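Local coordinates for Alpha/beta hydrolase fold protein (Nakamurella multipartita, PDB 4Y7D) that is probably a hydrolase of the alpha/beta hydrolase superfamily, whose particular substrate and reaction are not established, at residues A53-A58 with P289-A294; D140-A145 with A210-P215; V190-A195 with V283-G288; S251-E256 with G276-F281. All coordinates share one frame; numbering follows the deposited sequence. Where two conformers were deposited one is given.

Contact 1 of 4, residues A53-A58 with P289-A294; sequences ARFLVA and PVRRRA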
loop_
_atom_site.group_PDB
_atom_site.type_symbol
_atom_site.label_atom_id
_atom_site.label_comp_id
_atom_site.label_asym_id
_atom_site.label_seq_id
_atom_site.Cartn_x
_atom_site.Cartn_y
_atom_site.Cartn_z
ATOM N N ALA A 53 -1.800 -3.483 -7.729
ATOM C CA ALA A 53 -3.053 -3.597 -8.477
ATOM C C ALA A 53 -3.054 -4.722 -9.478
ATOM O O ALA A 53 -4.140 -5.055 -10.004
ATOM C CB ALA A 53 -3.358 -2.316 -9.218
ATOM N N ARG A 54 -1.901 -5.300 -9.826
ATOM C CA ARG A 54 -1.953 -6.286 -10.930
ATOM C C ARG A 54 -2.949 -7.410 -10.714
ATOM O O ARG A 54 -3.628 -7.843 -11.675
ATOM C CB ARG A 54 -0.591 -6.923 -11.245
ATOM C CG ARG A 54 0.377 -6.017 -11.976
ATOM C CD ARG A 54 1.593 -6.845 -12.444
ATOM N NE ARG A 54 2.481 -5.924 -13.119
ATOM C CZ ARG A 54 3.514 -5.284 -12.548
ATOM N NH1 ARG A 54 3.892 -5.540 -11.299
ATOM N NH2 ARG A 54 4.228 -4.439 -13.292
ATOM N N PHE A 55 -3.029 -7.938 -9.502
ATOM C CA PHE A 55 -3.958 -9.065 -9.285
ATOM C C PHE A 55 -5.430 -8.650 -9.540
ATOM O O PHE A 55 -6.250 -9.463 -9.949
ATOM C CB PHE A 55 -3.769 -9.692 -7.889
ATOM C CG PHE A 55 -4.462 -8.947 -6.775
ATOM C CD1 PHE A 55 -3.878 -7.819 -6.182
ATOM C CD2 PHE A 55 -5.690 -9.392 -6.269
ATOM C CE1 PHE A 55 -4.508 -7.153 -5.147
ATOM C CE2 PHE A 55 -6.300 -8.735 -5.226
ATOM C CZ PHE A 55 -5.702 -7.605 -4.654
ATOM N N LEU A 56 -5.764 -7.385 -9.285
ATOM C CA LEU A 56 -7.112 -6.881 -9.466
ATOM C C LEU A 56 -7.462 -6.828 -10.940
ATOM O O LEU A 56 -8.541 -7.294 -11.378
ATOM C CB LEU A 56 -7.234 -5.480 -8.849
ATOM C CG LEU A 56 -7.193 -5.414 -7.322
ATOM C CD1 LEU A 56 -7.160 -3.955 -6.866
ATOM C CD2 LEU A 56 -8.333 -6.120 -6.616
ATOM N N VAL A 57 -6.526 -6.323 -11.727
ATOM C CA VAL A 57 -6.745 -6.213 -13.169
ATOM C C VAL A 57 -6.953 -7.610 -13.749
ATOM O O VAL A 57 -7.881 -7.878 -14.575
ATOM C CB VAL A 57 -5.558 -5.481 -13.822
ATOM C CG1 VAL A 57 -5.672 -5.587 -15.339
ATOM C CG2 VAL A 57 -5.460 -4.001 -13.333
ATOM N N ALA A 58 -6.149 -8.561 -13.256
ATOM C CA ALA A 58 -6.281 -9.931 -13.703
ATOM C C ALA A 58 -7.626 -10.574 -13.315
ATOM O O ALA A 58 -8.125 -11.478 -13.992
ATOM C CB ALA A 58 -5.108 -10.741 -13.140
ATOM N N PRO A 289 -5.435 -17.516 -2.135
ATOM C CA PRO A 289 -6.835 -17.453 -1.722
ATOM C C PRO A 289 -7.258 -16.152 -1.097
ATOM O O PRO A 289 -8.417 -15.768 -1.206
ATOM C CB PRO A 289 -6.938 -18.561 -0.693
ATOM C CG PRO A 289 -5.921 -19.563 -1.164
ATOM C CD PRO A 289 -4.765 -18.689 -1.579
ATOM N N VAL A 290 -6.321 -15.469 -0.441
ATOM C CA VAL A 290 -6.599 -14.186 0.190
ATOM C C VAL A 290 -6.778 -13.097 -0.875
ATOM O O VAL A 290 -7.685 -12.244 -0.748
ATOM C CB VAL A 290 -5.507 -13.803 1.202
ATOM C CG1 VAL A 290 -5.965 -12.642 2.045
ATOM C CG2 VAL A 290 -5.200 -14.972 2.151
ATOM N N ARG A 291 -5.905 -13.080 -1.902
ATOM C CA ARG A 291 -6.097 -12.156 -3.019
ATOM C C ARG A 291 -7.435 -12.417 -3.763
ATOM O O ARG A 291 -8.169 -11.467 -4.119
ATOM C CB ARG A 291 -4.891 -12.236 -3.961
ATOM C CG ARG A 291 -3.658 -11.506 -3.407
ATOM C CD ARG A 291 -2.604 -11.311 -4.464
ATOM N NE ARG A 291 -2.316 -12.557 -5.168
ATOM C CZ ARG A 291 -1.546 -13.536 -4.713
ATOM N NH1 ARG A 291 -1.373 -14.641 -5.440
ATOM N NH2 ARG A 291 -0.948 -13.432 -3.534
ATOM N N ARG A 292 -7.764 -13.673 -3.982
ATOM C CA ARG A 292 -9.058 -14.024 -4.615
ATOM C C ARG A 292 -10.222 -13.492 -3.783
ATOM O O ARG A 292 -11.137 -12.886 -4.310
ATOM C CB ARG A 292 -9.210 -15.535 -4.863
ATOM C CG ARG A 292 -8.424 -16.035 -6.063
ATOM C CD ARG A 292 -8.805 -17.470 -6.479
ATOM N NE ARG A 292 -8.212 -18.504 -5.589
ATOM C CZ ARG A 292 -6.914 -18.844 -5.560
ATOM N NH1 ARG A 292 -6.024 -18.263 -6.371
ATOM N NH2 ARG A 292 -6.493 -19.765 -4.706
ATOM N N ARG A 293 -10.156 -13.683 -2.475
ATOM C CA ARG A 293 -11.192 -13.184 -1.557
ATOM C C ARG A 293 -11.268 -11.656 -1.585
ATOM O O ARG A 293 -12.355 -11.085 -1.581
ATOM C CB ARG A 293 -10.994 -13.754 -0.113
ATOM C CG ARG A 293 -11.803 -13.098 0.988
ATOM C CD ARG A 293 -13.295 -13.259 0.789
ATOM N NE ARG A 293 -14.113 -12.612 1.830
ATOM C CZ ARG A 293 -15.400 -12.280 1.686
ATOM N NH1 ARG A 293 -16.051 -12.521 0.552
ATOM N NH2 ARG A 293 -16.050 -11.712 2.690
ATOM N N ALA A 294 -10.109 -11.022 -1.555
ATOM C CA ALA A 294 -10.034 -9.554 -1.669
ATOM C C ALA A 294 -10.721 -9.065 -2.938
ATOM O O ALA A 294 -11.539 -8.154 -2.894
ATOM C CB ALA A 294 -8.612 -9.083 -1.620
#
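Phe55 of helix 46-58 lies between its own neighbour Leu56 and Arg291 of helix 288-299, and its ring carries nearly the whole contact. Starting at the root, CB of Phe55 sits 4.0 Å from CD of Arg291, near the plane of the guanidinium and at its edge. CG of Phe55 comes closer still to that methylene, 3.8 Å from Arg291 CD. The carbon stands over the ring face as a CH-pi contact, 4.1 Å from the Phe55 centroid and displaced toward the rim, while Leu56 CG covers the opposite face. Along one flank, CD2 of Phe55 meets Arg291 CB at 3.7 Å. CE2, one atom further out, lies 3.5 Å from the backbone O of Arg291. These two helices correspond to the first and last of the alpha/beta hydrolase fold, which pack side by side on one face of the central sheet; Leu56 reaches strand 35-39 beneath and Ala294 reaches strand 242-247. CE2 of Phe55 also meets the methyl CB of Ala294, at 4.3 Å, from an oblique direction. At the far end the ring runs into Phe281, edge to face. Phe55 holds CG between its backbone N and carbonyl carbon (chi1 81°), a rotamer disfavoured inside a helix, and helix 46-58 is kinked just here. The guanidinium of Arg291, modelled in two conformers and so less certain, stands in one of them almost upright to the Phe55 ring, with 81° between the planes. A bend at chi3 turns it back to its own side, where NH2 bonds to Ser287 OG and Phe281 O.

Contact 2 of 4, residues D140-A145 with A210-P215; sequences DGEKGA and ANHSGP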
loop_
_atom_site.group_PDB
_atom_site.type_symbol
_atom_site.label_atom_id
_atom_site.label_comp_id
_atom_site.label_asym_id
_atom_site.label_seq_id
_atom_site.Cartn_x
_atom_site.Cartn_y
_atom_site.Cartn_z
ATOM N N ASP A 140 11.218 4.321 12.994
ATOM C CA ASP A 140 12.602 4.207 13.461
ATOM C C ASP A 140 13.490 4.568 12.261
ATOM O O ASP A 140 13.375 3.958 11.176
ATOM C CB ASP A 140 12.939 2.816 14.070
ATOM C CG ASP A 140 12.157 1.659 13.439
ATOM O OD1 ASP A 140 12.083 1.578 12.194
ATOM O OD2 ASP A 140 11.639 0.818 14.209
ATOM N N GLY A 141 14.324 5.578 12.426
ATOM C CA GLY A 141 15.165 6.007 11.346
ATOM C C GLY A 141 16.046 4.883 10.826
ATOM O O GLY A 141 15.988 3.715 11.258
ATOM N N GLU A 142 16.874 5.260 9.875
ATOM C CA GLU A 142 17.791 4.331 9.246
ATOM C C GLU A 142 19.166 4.860 9.582
ATOM O O GLU A 142 19.368 6.082 9.642
ATOM C CB GLU A 142 17.555 4.317 7.725
ATOM C CG GLU A 142 16.199 3.716 7.308
ATOM C CD GLU A 142 15.493 4.489 6.183
ATOM O OE1 GLU A 142 15.838 5.660 5.961
ATOM O OE2 GLU A 142 14.577 3.931 5.533
ATOM N N LYS A 143 20.105 3.945 9.778
ATOM C CA LYS A 143 21.497 4.331 10.028
ATOM C C LYS A 143 22.424 3.618 9.050
ATOM O O LYS A 143 22.055 2.595 8.434
ATOM C CB LYS A 143 21.903 4.055 11.491
ATOM C CG LYS A 143 21.688 2.610 11.970
ATOM C CD LYS A 143 21.027 2.530 13.384
ATOM C CE LYS A 143 19.827 1.572 13.383
ATOM N NZ LYS A 143 18.677 2.197 12.649
ATOM N N GLY A 144 23.606 4.216 8.889
ATOM C CA GLY A 144 24.691 3.637 8.116
ATOM C C GLY A 144 24.331 3.381 6.669
ATOM O O GLY A 144 23.839 4.273 5.953
ATOM N N ALA A 145 24.602 2.153 6.242
ATOM C CA ALA A 145 24.466 1.785 4.835
ATOM C C ALA A 145 22.999 1.777 4.431
ATOM O O ALA A 145 22.662 2.289 3.366
ATOM C CB ALA A 145 25.114 0.431 4.550
ATOM N N ALA A 210 10.937 1.505 -2.299
ATOM C CA ALA A 210 11.155 1.726 -0.884
ATOM C C ALA A 210 12.110 2.861 -0.629
ATOM O O ALA A 210 12.170 3.352 0.506
ATOM C CB ALA A 210 11.659 0.437 -0.239
ATOM N N ASN A 211 12.893 3.241 -1.639
ATOM C CA ASN A 211 13.836 4.328 -1.495
ATOM C C ASN A 211 13.034 5.629 -1.561
ATOM O O ASN A 211 12.265 5.841 -2.495
ATOM C CB ASN A 211 14.980 4.220 -2.541
ATOM C CG ASN A 211 15.832 5.469 -2.615
ATOM O OD1 ASN A 211 15.348 6.513 -3.035
ATOM N ND2 ASN A 211 17.117 5.373 -2.248
ATOM N N HIS A 212 13.240 6.494 -0.571
ATOM C CA HIS A 212 12.452 7.710 -0.431
ATOM C C HIS A 212 13.162 8.995 -0.882
ATOM O O HIS A 212 12.738 10.106 -0.549
ATOM C CB HIS A 212 11.946 7.859 0.977
ATOM C CG HIS A 212 12.966 7.606 2.033
ATOM N ND1 HIS A 212 13.889 8.554 2.432
ATOM C CD2 HIS A 212 13.168 6.523 2.815
ATOM C CE1 HIS A 212 14.633 8.053 3.395
ATOM N NE2 HIS A 212 14.227 6.815 3.633
ATOM N N SER A 213 14.211 8.868 -1.682
ATOM C CA SER A 213 14.932 10.049 -2.135
ATOM C C SER A 213 14.204 10.710 -3.294
ATOM O O SER A 213 13.187 10.199 -3.803
ATOM C CB SER A 213 16.329 9.665 -2.614
ATOM O OG SER A 213 16.238 8.900 -3.814
ATOM N N GLY A 214 14.696 11.878 -3.674
ATOM C CA GLY A 214 14.275 12.545 -4.908
ATOM C C GLY A 214 12.786 12.821 -4.906
ATOM O O GLY A 214 12.278 13.488 -3.990
ATOM N N PRO A 215 12.076 12.285 -5.886
ATOM C CA PRO A 215 10.641 12.670 -6.003
ATOM C C PRO A 215 9.691 11.990 -5.049
ATOM O O PRO A 215 8.485 12.248 -5.092
ATOM C CB PRO A 215 10.297 12.291 -7.440
ATOM C CG PRO A 215 11.177 11.103 -7.700
ATOM C CD PRO A 215 12.483 11.398 -6.992
#
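Glu142 and His212 reach for each other from opposite directions and meet through a single charged or polar group each. The main hydrogen bond runs from His212 NE2 to Glu142 OE1, 3.1 Å long and fairly straight at 155°. OE1 receives it on its syn lone pair, the side facing the other oxygen, so Glu142 OE2 also comes within 3.5 Å of His212 NE2 in a second, weak bond. A bend of the Glu142 chain at chi2 (138°) turns the carboxylate toward the imidazole; the two are nearly coplanar, 3° apart, and the acid lies at the ring edge. A carboxylate placed like this would be expected to favour the protonated form of the histidine. Both partners belong to the helical cap, the insertion between strands 124-130 and 242-247 that roofs the alpha/beta hydrolase core; the bond joins the entry to helix 144-151 with the loop between helices 197-209 and 217-227. A second group of hydrogen bonds shapes that loop. Asn211 OD1 accepts from Ser213 N at 2.9 Å, making an Asx turn, and from Ser213 OG at 2.7 Å. The hydroxyl uses a lone pair in the carbonyl plane, whereas the amide N-H arrives from above that plane. On the other branch Asn211 ND2 donates to the backbone oxygens of Leu149 and Thr152. Ring and side-chain packing adds to this: His212 stacks with Phe220, and Met150 touches the side chains of both Glu142 and His212.

Contact 3 of 4, residues V190-A195 with V283-G288; sequences VAQIMA and VHPDSG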
loop_
_atom_site.group_PDB
_atom_site.type_symbol
_atom_site.label_atom_id
_atom_site.label_comp_id
_atom_site.label_asym_id
_atom_site.label_seq_id
_atom_site.Cartn_x
_atom_site.Cartn_y
_atom_site.Cartn_z
ATOM N N VAL A 190 12.335 -16.901 -0.311
ATOM C CA VAL A 190 13.038 -16.446 -1.493
ATOM C C VAL A 190 12.912 -17.481 -2.626
ATOM O O VAL A 190 12.640 -17.117 -3.770
ATOM C CB VAL A 190 14.510 -16.088 -1.151
ATOM C CG1 VAL A 190 15.327 -15.865 -2.419
ATOM C CG2 VAL A 190 14.578 -14.886 -0.242
ATOM N N ALA A 191 13.092 -18.761 -2.315
ATOM C CA ALA A 191 13.028 -19.810 -3.353
ATOM C C ALA A 191 11.629 -19.893 -3.974
ATOM O O ALA A 191 11.492 -20.018 -5.193
ATOM C CB ALA A 191 13.451 -21.149 -2.782
ATOM N N GLN A 192 10.595 -19.739 -3.134
ATOM C CA GLN A 192 9.213 -19.646 -3.607
ATOM C C GLN A 192 9.024 -18.483 -4.595
ATOM O O GLN A 192 8.422 -18.631 -5.648
ATOM C CB GLN A 192 8.267 -19.468 -2.412
ATOM C CG GLN A 192 8.165 -20.757 -1.587
ATOM C CD GLN A 192 7.637 -20.498 -0.193
ATOM O OE1 GLN A 192 7.284 -19.348 0.159
ATOM N NE2 GLN A 192 7.621 -21.536 0.622
ATOM N N ILE A 193 9.563 -17.326 -4.246
ATOM C CA ILE A 193 9.410 -16.154 -5.034
ATOM C C ILE A 193 10.144 -16.284 -6.359
ATOM O O ILE A 193 9.618 -15.926 -7.389
ATOM C CB ILE A 193 9.908 -14.935 -4.250
ATOM C CG1 ILE A 193 8.944 -14.672 -3.090
ATOM C CG2 ILE A 193 10.031 -13.702 -5.171
ATOM C CD1 ILE A 193 9.401 -13.594 -2.126
HETATM N N MSE A 194 11.350 -16.835 -6.334
HETATM C CA MSE A 194 12.118 -17.065 -7.566
HETATM C C MSE A 194 11.496 -18.152 -8.439
HETATM O O MSE A 194 11.891 -18.302 -9.597
HETATM C CB MSE A 194 13.559 -17.451 -7.246
HETATM C CG MSE A 194 14.369 -16.408 -6.466
HETATM SE SE MSE A 194 14.174 -14.586 -7.134
HETATM C CE MSE A 194 15.259 -14.824 -8.754
ATOM N N ALA A 195 10.520 -18.903 -7.925
ATOM C CA ALA A 195 9.784 -19.870 -8.736
ATOM C C ALA A 195 8.462 -19.348 -9.284
ATOM O O ALA A 195 7.798 -20.034 -10.051
ATOM C CB ALA A 195 9.525 -21.128 -7.913
ATOM N N VAL A 283 3.175 -12.209 -1.672
ATOM C CA VAL A 283 4.252 -13.186 -1.848
ATOM C C VAL A 283 4.222 -14.427 -0.939
ATOM O O VAL A 283 5.021 -15.340 -1.131
ATOM C CB VAL A 283 5.651 -12.517 -1.787
ATOM C CG1 VAL A 283 5.697 -11.330 -2.748
ATOM C CG2 VAL A 283 6.057 -12.154 -0.358
ATOM N N HIS A 284 3.308 -14.484 0.027
ATOM C CA HIS A 284 3.266 -15.623 0.976
ATOM C C HIS A 284 2.726 -16.828 0.218
ATOM O O HIS A 284 1.866 -16.669 -0.672
ATOM C CB HIS A 284 2.397 -15.243 2.167
ATOM C CG HIS A 284 2.335 -16.267 3.249
ATOM N ND1 HIS A 284 1.558 -17.399 3.149
ATOM C CD2 HIS A 284 2.964 -16.358 4.445
ATOM C CE1 HIS A 284 1.704 -18.144 4.226
ATOM N NE2 HIS A 284 2.546 -17.531 5.030
ATOM N N PRO A 285 3.193 -18.043 0.542
ATOM C CA PRO A 285 2.751 -19.212 -0.250
ATOM C C PRO A 285 1.273 -19.529 -0.174
ATOM O O PRO A 285 0.787 -20.194 -1.027
ATOM C CB PRO A 285 3.569 -20.374 0.340
ATOM C CG PRO A 285 4.061 -19.869 1.675
ATOM C CD PRO A 285 4.281 -18.400 1.463
ATOM N N ASP A 286 0.579 -19.068 0.856
ATOM C CA ASP A 286 -0.869 -19.273 1.018
ATOM C C ASP A 286 -1.691 -18.010 0.735
ATOM O O ASP A 286 -2.878 -17.923 1.169
ATOM C CB ASP A 286 -1.138 -19.754 2.448
ATOM C CG ASP A 286 -0.337 -21.015 2.784
ATOM O OD1 ASP A 286 -0.095 -21.838 1.895
ATOM O OD2 ASP A 286 0.110 -21.133 3.915
ATOM N N SER A 287 -1.088 -17.040 0.041
ATOM C CA SER A 287 -1.739 -15.752 -0.218
ATOM C C SER A 287 -2.709 -15.750 -1.388
ATOM O O SER A 287 -3.549 -14.862 -1.475
ATOM C CB SER A 287 -0.721 -14.624 -0.433
ATOM O OG SER A 287 0.120 -14.859 -1.532
ATOM N N GLY A 288 -2.647 -16.741 -2.253
ATOM C CA GLY A 288 -3.513 -16.749 -3.437
ATOM C C GLY A 288 -4.987 -16.689 -3.084
ATOM O O GLY A 288 -5.694 -15.831 -3.592
HETATM O O HOH W 1 5.473 -18.028 -1.698
#
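Gln192 and Pro285 cross at a slant, the amide oxygen of the glutamine set obliquely against the CB-CG-CD side of the pyrrolidine ring. That oxygen does the touching: OE1 of Gln192 is 3.4 Å from CD of Pro285 and 3.6 Å from CG of Pro285. The chain reaches this far because Gln192 is extended beyond CG (chi2 161°). The same oxygen is gripped by polar partners, with Arg189 NH2 donating to it from one turn earlier in the helix. A water donates to Gln192 OE1 at 2.9 Å and to the backbone O of Val283 at 2.8 Å, stitching the two segments together where no direct hydrogen bond exists. Shortened to an alanine here, the side chain is likely to deprive the water and Arg189 of the acceptor they share and to open a gap beside the Pro285 ring. Ile193 and Val283 also cross at a slant, in apolar contact: the CD1 methyl of Ile193 lies against CB of Val283, 3.9 Å away. The turn that follows Val283 is stiffened from within. His284 begins a type I turn, and its backbone O takes both Ser287 N and, at 2.7 Å, Ser287 OG, while His284 ND1 accepts from Asp286 N at 3.0 Å. His284 NE2 bonds in turn to the O of Asp274. The contact ties helix 183-194 of the cap to the end of helix 280-283 and the loop that leads from it to helix 288-299; Ile193 is backed by Val171 and Ile175 of helix 167-177, and Val283 rests on Phe202 and Thr203 of helix 197-209.

Contact 4 of 4, residues S251-E256 with G276-F281; sequences SDVDPE and GTHLAF
His278 presents one face of its imidazole to Asp252. The methylene CB of Asp252 lies over that face, 3.7 Å from the ring centroid and 17° off the normal, a CH-pi contact. Beyond it the carboxylate stacks on the ring with 27° between the planes, and OD2 of Asp252 comes 3.4 Å from His278 CD2 without forming a hydrogen bond. Val253 approaches the ring obliquely, its CG2 methyl 3.5 Å from CE1 of His278. His278 CG lies opposite its backbone N (chi1 -162°), which carries the ring toward both residues. In the next shell the two ring nitrogens are taken: His278 ND1 pairs with Asp250 OD2, and NE2 with Ser107 OG. The other oxygen of Asp250 accepts from the backbone N of both Asp252 and Val253, tying their turn to the same carboxylate. Further out, Thr277 OG1 accepts from Leu279 N at 3.2 Å, fixing the type I turn that carries His278 ahead of helix 280-283. Asp254 is the N-cap of helix 255-264, its OD2 taking Glu256 N at 2.9 Å. With a leucine at the place of His278, Asp250 OD2 and Ser107 OG are each likely to lose the imidazole nitrogen that now joins them. Ser107 just beyond strand 101-106, Asp250 after strand 242-247 and His278 after strand 269-273 match the positions of the Ser-His-Asp catalytic triad of the alpha/beta hydrolase fold, consistent with an active site here.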
loop_
_atom_site.group_PDB
_atom_site.type_symbol
_atom_site.label_atom_id
_atom_site.label_comp_id
_atom_site.label_asym_id
_atom_site.label_seq_id
_atom_site.Cartn_x
_atom_site.Cartn_y
_atom_site.Cartn_z
ATOM N N SER A 251 7.692 -7.058 10.242
ATOM C CA SER A 251 8.533 -6.222 11.090
ATOM C C SER A 251 8.409 -4.738 10.726
ATOM O O SER A 251 9.115 -3.908 11.303
ATOM C CB SER A 251 9.988 -6.649 10.920
ATOM O OG SER A 251 10.406 -6.428 9.577
ATOM N N ASP A 252 7.563 -4.425 9.771
ATOM C CA ASP A 252 7.436 -3.066 9.258
ATOM C C ASP A 252 6.193 -2.398 9.889
ATOM O O ASP A 252 6.298 -1.370 10.586
ATOM C CB ASP A 252 7.308 -3.171 7.731
ATOM C CG ASP A 252 7.527 -1.840 7.015
ATOM O OD1 ASP A 252 7.102 -0.824 7.588
ATOM O OD2 ASP A 252 8.089 -1.831 5.880
ATOM N N VAL A 253 5.021 -3.006 9.691
ATOM C CA VAL A 253 3.803 -2.574 10.384
ATOM C C VAL A 253 3.380 -3.713 11.294
ATOM O O VAL A 253 2.982 -4.811 10.815
ATOM C CB VAL A 253 2.690 -2.199 9.386
ATOM C CG1 VAL A 253 1.361 -1.911 10.091
ATOM C CG2 VAL A 253 3.134 -0.995 8.573
ATOM N N ASP A 254 3.512 -3.499 12.585
ATOM C CA ASP A 254 3.215 -4.572 13.534
ATOM C C ASP A 254 1.827 -5.184 13.351
ATOM O O ASP A 254 0.876 -4.473 13.056
ATOM C CB ASP A 254 3.326 -4.132 14.990
ATOM C CG ASP A 254 3.427 -5.320 15.913
ATOM O OD1 ASP A 254 4.569 -5.888 16.088
ATOM O OD2 ASP A 254 2.423 -5.707 16.494
ATOM N N PRO A 255 1.727 -6.514 13.483
ATOM C CA PRO A 255 0.389 -7.146 13.433
ATOM C C PRO A 255 -0.674 -6.504 14.353
ATOM O O PRO A 255 -1.897 -6.572 14.050
ATOM C CB PRO A 255 0.675 -8.600 13.778
ATOM C CG PRO A 255 2.053 -8.820 13.192
ATOM C CD PRO A 255 2.805 -7.518 13.517
ATOM N N GLU A 256 -0.246 -5.881 15.458
ATOM C CA GLU A 256 -1.185 -5.223 16.373
ATOM C C GLU A 256 -1.988 -4.148 15.664
ATOM O O GLU A 256 -3.160 -3.870 16.047
ATOM C CB GLU A 256 -0.441 -4.568 17.589
ATOM C CG GLU A 256 -1.331 -3.770 18.565
ATOM C CD GLU A 256 -1.579 -2.227 18.252
ATOM O OE1 GLU A 256 -0.889 -1.626 17.359
ATOM O OE2 GLU A 256 -2.483 -1.614 18.952
ATOM N N GLY A 276 4.324 -14.619 7.635
ATOM C CA GLY A 276 4.278 -13.626 6.561
ATOM C C GLY A 276 5.047 -12.369 6.919
ATOM O O GLY A 276 4.949 -11.868 8.027
ATOM N N THR A 277 5.784 -11.858 5.949
ATOM C CA THR A 277 6.467 -10.557 6.036
ATOM C C THR A 277 5.486 -9.427 5.693
ATOM O O THR A 277 4.309 -9.655 5.477
ATOM C CB THR A 277 7.636 -10.490 5.014
ATOM O OG1 THR A 277 7.113 -10.498 3.673
ATOM C CG2 THR A 277 8.568 -11.602 5.195
ATOM N N HIS A 278 5.980 -8.203 5.631
ATOM C CA HIS A 278 5.164 -7.075 5.188
ATOM C C HIS A 278 4.572 -7.257 3.773
ATOM O O HIS A 278 3.529 -6.677 3.461
ATOM C CB HIS A 278 5.981 -5.780 5.269
ATOM C CG HIS A 278 5.154 -4.541 5.256
ATOM N ND1 HIS A 278 4.040 -4.370 6.071
ATOM C CD2 HIS A 278 5.334 -3.370 4.610
ATOM C CE1 HIS A 278 3.571 -3.148 5.908
ATOM N NE2 HIS A 278 4.338 -2.524 5.023
ATOM N N LEU A 279 5.195 -8.087 2.931
ATOM C CA LEU A 279 4.743 -8.332 1.556
ATOM C C LEU A 279 3.848 -9.575 1.443
ATOM O O LEU A 279 3.453 -9.975 0.337
ATOM C CB LEU A 279 5.953 -8.555 0.621
ATOM C CG LEU A 279 6.751 -7.300 0.215
ATOM C CD1 LEU A 279 7.486 -6.660 1.350
ATOM C CD2 LEU A 279 7.730 -7.650 -0.908
ATOM N N ALA A 280 3.511 -10.186 2.564
ATOM C CA ALA A 280 2.771 -11.460 2.542
ATOM C C ALA A 280 1.544 -11.573 1.629
ATOM O O ALA A 280 1.328 -12.611 1.015
ATOM C CB ALA A 280 2.377 -11.832 3.964
ATOM N N PHE A 281 0.722 -10.543 1.562
ATOM C CA PHE A 281 -0.541 -10.623 0.808
ATOM C C PHE A 281 -0.231 -10.935 -0.676
ATOM O O PHE A 281 -1.062 -11.524 -1.331
ATOM C CB PHE A 281 -1.299 -9.309 0.982
ATOM C CG PHE A 281 -2.567 -9.173 0.187
ATOM C CD1 PHE A 281 -3.693 -9.885 0.495
ATOM C CD2 PHE A 281 -2.648 -8.255 -0.866
ATOM C CE1 PHE A 281 -4.868 -9.670 -0.193
ATOM C CE2 PHE A 281 -3.824 -8.085 -1.589
ATOM C CZ PHE A 281 -4.935 -8.783 -1.234
#

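From the N terminus, 53-58 opens the widest loop, contact 1, which holds all the others and closes only at 289-294. Residues 140-145 then open contact 2 and 190-195 open contact 3 before 210-215 closes contact 2, so these two cross. Contact 4 follows contact 2 in series: its loop, from 251-256 to 276-281, is nested within contact 3, which 283-288 closes just ahead of contact 1. Contact 2 is internal to the cap, contact 3 joins cap to core, and contacts 1 and 4 lie in the core. Phe281 links contact 4 to contact 1, and Ser287 of contact 3 packs on the backbone oxygens of Ala280 and Phe281.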